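Local coordinates for hydroxyethylphosphonate dioxygenase (Streptomyces albus, PDB 6B9R), which binds iron and 2-hydroxyethylphosphonate and probably oxidises this substrate with dioxygen to hydroxymethylphosphonate, at residues R308-G312 against R313-R317; R218-A221 against T222-R225. All blocks are in the same frame, centred on the assembly; numbering follows the deposited sequence.

Interaction 1 (R308-G312 against R313-R317); sequences RIQPG and RTASR
R317 reaches back round a turn to G312. Its NH2 gives a hydrogen bond of 2.7 Å to G312 O, bent to 134° at the hydrogen. The oxygen comes to the edge of the guanidinium, tilted well out of its plane. On the acceptor side the donor sits above the carbonyl plane, 36° out of it, and so off the lone pairs. The chain of R317 runs extended from CG to NE, and this length carries the group back over the turn. Its NH1 is used as well, bonding R313 O at 3.3 Å from well above that carbonyl plane. One guanidinium thus serves two successive carbonyls. G312 O also takes a weak bond from A315 N at 3.5 Å, so two donors share it.

At the start of the turn, Q310 folds forward. Its chain bends at chi2 (57°), which brings the amide to the carbonyl of P311. NE2 then gives a nearly straight bond of 2.8 Å to P311 O, which lies in the amide plane. The same NE2 rests 3.5 Å from A315 CA. T314 OG1 sits over one face of the proline ring, 3.7 Å from P311 CB. G312 N is bonded to the carboxylate of D180.

The turn joins strand 307-310 to strand 317-320, which belong to different sheets. A315 is buried against T331 of strand 328-332. Three successive carbonyls, those of P311, G312 and R313, accept side-chain N-H groups. The largely exposed turn is therefore fixed in good part by polar bonds.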
loop_
_atom_site.group_PDB
_atom_site.type_symbol
_atom_site.label_atom_id
_atom_site.label_comp_id
_atom_site.label_asym_id
_atom_site.label_seq_id
_atom_site.Cartn_x
_atom_site.Cartn_y
_atom_site.Cartn_z
ATOM N N ARG A 308 6.808 22.473 4.769
ATOM C CA ARG A 308 6.530 23.363 3.639
ATOM C C ARG A 308 5.446 24.344 4.071
ATOM O O ARG A 308 4.293 23.960 4.284
ATOM C CB ARG A 308 6.117 22.576 2.391
ATOM C CG ARG A 308 5.522 23.393 1.215
ATOM C CD ARG A 308 6.164 24.774 0.986
ATOM N NE ARG A 308 7.616 24.740 0.940
ATOM C CZ ARG A 308 8.388 25.803 1.139
ATOM N NH1 ARG A 308 7.846 26.987 1.412
ATOM N NH2 ARG A 308 9.698 25.677 1.082
ATOM N N ILE A 309 5.812 25.613 4.181
ATOM C CA ILE A 309 4.907 26.651 4.659
ATOM C C ILE A 309 4.249 27.336 3.467
ATOM O O ILE A 309 4.938 27.765 2.533
ATOM C CB ILE A 309 5.665 27.675 5.519
ATOM C CG1 ILE A 309 6.265 26.985 6.749
ATOM C CG2 ILE A 309 4.733 28.788 5.939
ATOM C CD1 ILE A 309 7.294 27.839 7.484
ATOM N N GLN A 310 2.916 27.463 3.506
ATOM C CA GLN A 310 2.180 28.193 2.476
ATOM C C GLN A 310 1.601 29.472 3.067
ATOM O O GLN A 310 0.624 29.409 3.832
ATOM C CB GLN A 310 1.055 27.341 1.871
ATOM C CG GLN A 310 0.238 28.077 0.794
ATOM C CD GLN A 310 1.122 28.567 -0.341
ATOM O OE1 GLN A 310 1.790 27.772 -0.998
ATOM N NE2 GLN A 310 1.157 29.879 -0.550
ATOM N N PRO A 311 2.154 30.643 2.766
ATOM C CA PRO A 311 1.479 31.884 3.167
ATOM C C PRO A 311 0.122 31.958 2.487
ATOM O O PRO A 311 -0.005 31.683 1.292
ATOM C CB PRO A 311 2.427 32.992 2.677
ATOM C CG PRO A 311 3.751 32.293 2.413
ATOM C CD PRO A 311 3.382 30.893 1.996
ATOM N N GLY A 312 -0.900 32.314 3.259
ATOM C CA GLY A 312 -2.216 32.477 2.671
ATOM C C GLY A 312 -2.277 33.595 1.644
ATOM O O GLY A 312 -3.062 33.529 0.696
ATOM N N ARG A 313 -1.439 34.624 1.806
ATOM C CA ARG A 313 -1.513 35.792 0.936
ATOM C C ARG A 313 -1.111 35.466 -0.496
ATOM O O ARG A 313 -1.685 36.012 -1.446
ATOM C CB ARG A 313 -0.618 36.909 1.482
ATOM C CG ARG A 313 -0.876 38.281 0.872
ATOM C CD ARG A 313 0.213 39.254 1.297
ATOM N NE ARG A 313 1.439 39.072 0.516
ATOM C CZ ARG A 313 2.671 39.215 0.998
ATOM N NH1 ARG A 313 2.857 39.526 2.280
ATOM N NH2 ARG A 313 3.723 39.042 0.198
ATOM N N THR A 314 -0.116 34.607 -0.679
ATOM C CA THR A 314 0.400 34.316 -2.010
ATOM C C THR A 314 -0.138 33.009 -2.584
ATOM O O THR A 314 0.275 32.602 -3.677
ATOM C CB THR A 314 1.922 34.285 -1.967
ATOM O OG1 THR A 314 2.329 33.354 -0.961
ATOM C CG2 THR A 314 2.472 35.683 -1.646
ATOM N N ALA A 315 -1.066 32.364 -1.886
ATOM C CA ALA A 315 -1.591 31.076 -2.314
ATOM C C ALA A 315 -2.413 31.206 -3.596
ATOM O O ALA A 315 -3.079 32.214 -3.828
ATOM C CB ALA A 315 -2.448 30.474 -1.198
ATOM N N SER A 316 -2.356 30.169 -4.437
ATOM C CA SER A 316 -3.118 30.163 -5.687
ATOM C C SER A 316 -4.614 30.191 -5.405
ATOM O O SER A 316 -5.103 29.513 -4.497
ATOM C CB SER A 316 -2.791 28.915 -6.518
ATOM O OG SER A 316 -1.495 28.970 -7.089
ATOM N N ARG A 317 -5.354 30.967 -6.203
ATOM C CA ARG A 317 -6.796 31.103 -6.030
ATOM C C ARG A 317 -7.489 30.936 -7.369
ATOM O O ARG A 317 -7.002 31.433 -8.389
ATOM C CB ARG A 317 -7.165 32.463 -5.438
ATOM C CG ARG A 317 -6.818 32.614 -3.971
ATOM C CD ARG A 317 -6.908 34.081 -3.565
ATOM N NE ARG A 317 -6.702 34.227 -2.132
ATOM C CZ ARG A 317 -5.513 34.420 -1.571
ATOM N NH1 ARG A 317 -4.435 34.492 -2.329
ATOM N NH2 ARG A 317 -5.402 34.541 -0.254
#

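Interaction 2 (R218-A221 against T222-R225); sequences RELA and TFGR
F223 lays its ring over the last turn of helix 215-223, with one face on the carbonyl oxygen of E219. That oxygen stands 3.5 Å above the ring plane, over its centre. CG of F223 is anti to the carbonyl carbon (chi1 -53°), and this folds the ring back along the helix. The side chain of E219 passes the far end of the ring, where its CG comes within 3.5 Å of F223 CZ. Carboxylate and ring planes are 55° apart. L220 meets the ring through one methyl, with CD2 3.7 Å from F223 CD2.

T222 turns its hydroxyl back to the same carbonyl. OG1 lies between the backbone N and the carbonyl carbon (chi1 66°), and gives a bond of 2.7 Å to E219 O. This bond lies in the carbonyl plane, on a lone pair. T222 N reaches E219 O too, at 3.0 Å, but from above that plane. The oxygen is thus gripped twice by one residue while the ring covers it.

G224 ends the helix. Its N bonds L220 O at 3.2 Å, and its positive phi takes the chain out of helical shape. It is also the N-cap of helix 225-231, so one glycine forms the joint between two helices.

The second subunit covers much of the rest: its S422 bonds the E219 carboxylate, its Q119 bonds T222 OG1, and its P400 packs on F223. Helix 215-223 meets helix 225-231 through L220, on T228 and L231, and strand 364-369 of the second subunit through E219, bonded to H364.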
loop_
_atom_site.group_PDB
_atom_site.type_symbol
_atom_site.label_atom_id
_atom_site.label_comp_id
_atom_site.label_asym_id
_atom_site.label_seq_id
_atom_site.Cartn_x
_atom_site.Cartn_y
_atom_site.Cartn_z
ATOM N N ARG A 218 3.911 -2.889 9.645
ATOM C CA ARG A 218 3.936 -4.228 10.234
ATOM C C ARG A 218 5.034 -5.075 9.620
ATOM O O ARG A 218 5.760 -5.779 10.331
ATOM C CB ARG A 218 2.584 -4.917 10.030
ATOM C CG ARG A 218 1.391 -4.114 10.493
ATOM C CD ARG A 218 1.387 -3.915 11.990
ATOM N NE ARG A 218 0.209 -3.166 12.423
ATOM C CZ ARG A 218 0.033 -1.867 12.226
ATOM N NH1 ARG A 218 0.961 -1.158 11.611
ATOM N NH2 ARG A 218 -1.076 -1.273 12.651
ATOM N N GLU A 219 5.161 -5.022 8.296
ATOM C CA GLU A 219 6.167 -5.811 7.598
ATOM C C GLU A 219 7.563 -5.327 7.945
ATOM O O GLU A 219 8.425 -6.101 8.376
ATOM C CB GLU A 219 5.918 -5.704 6.094
ATOM C CG GLU A 219 6.256 -6.920 5.287
ATOM C CD GLU A 219 5.917 -6.728 3.813
ATOM O OE1 GLU A 219 6.830 -6.377 3.040
ATOM O OE2 GLU A 219 4.739 -6.928 3.444
ATOM N N LEU A 220 7.803 -4.031 7.774
ATOM C CA LEU A 220 9.133 -3.506 8.048
ATOM C C LEU A 220 9.535 -3.722 9.498
ATOM O O LEU A 220 10.717 -3.950 9.788
ATOM C CB LEU A 220 9.173 -2.029 7.691
ATOM C CG LEU A 220 9.063 -1.767 6.191
ATOM C CD1 LEU A 220 8.899 -0.274 5.943
ATOM C CD2 LEU A 220 10.287 -2.296 5.473
ATOM N N ALA A 221 8.571 -3.663 10.420
ATOM C CA ALA A 221 8.894 -3.887 11.826
ATOM C C ALA A 221 9.477 -5.279 12.058
ATOM O O ALA A 221 10.317 -5.455 12.948
ATOM C CB ALA A 221 7.650 -3.678 12.691
ATOM N N THR A 222 9.063 -6.279 11.269
ATOM C CA THR A 222 9.645 -7.615 11.439
ATOM C C THR A 222 11.029 -7.728 10.826
ATOM O O THR A 222 11.830 -8.552 11.281
ATOM C CB THR A 222 8.782 -8.717 10.815
ATOM O OG1 THR A 222 8.744 -8.565 9.385
ATOM C CG2 THR A 222 7.370 -8.730 11.407
ATOM N N PHE A 223 11.316 -6.961 9.772
ATOM C CA PHE A 223 12.646 -7.030 9.168
ATOM C C PHE A 223 13.704 -6.404 10.062
ATOM O O PHE A 223 14.864 -6.829 10.036
ATOM C CB PHE A 223 12.679 -6.327 7.812
ATOM C CG PHE A 223 11.625 -6.777 6.850
ATOM C CD1 PHE A 223 11.095 -8.049 6.903
ATOM C CD2 PHE A 223 11.181 -5.910 5.864
ATOM C CE1 PHE A 223 10.128 -8.449 6.003
ATOM C CE2 PHE A 223 10.213 -6.305 4.962
ATOM C CZ PHE A 223 9.691 -7.581 5.037
ATOM N N GLY A 224 13.337 -5.392 10.836
ATOM C CA GLY A 224 14.279 -4.733 11.719
ATOM C C GLY A 224 14.787 -3.420 11.149
ATOM O O GLY A 224 14.527 -3.047 10.002
ATOM N N ARG A 225 15.570 -2.733 11.980
ATOM C CA ARG A 225 15.975 -1.358 11.696
ATOM C C ARG A 225 16.987 -1.275 10.553
ATOM O O ARG A 225 16.913 -0.367 9.715
ATOM C CB ARG A 225 16.542 -0.743 12.972
ATOM C CG ARG A 225 16.842 0.713 12.885
ATOM C CD ARG A 225 17.395 1.190 14.208
ATOM N NE ARG A 225 17.503 2.639 14.236
ATOM C CZ ARG A 225 17.315 3.362 15.329
ATOM N NH1 ARG A 225 17.430 4.677 15.272
ATOM N NH2 ARG A 225 16.992 2.760 16.469
#

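In the fold
Interaction 2 comes first along the chain, at the joint between helices 215-223 and 225-231. Interaction 1 follows, in the turn between strands 307-310 and 317-320. The helices 238-249 to 279-288 lie between them in sequence. The two centres are about 38 Å apart, and the nearest atoms about 23 Å, on opposite sides of the chain's centre. They share no helix or sheet. Interaction 1 links the edge strands of two seven-stranded antiparallel sheets, one of which also holds strand 152-158 with the iron ligand Q153. Interaction 2 lies against the second subunit. One contact thus belongs to the connection between sheets, the other to the dimer.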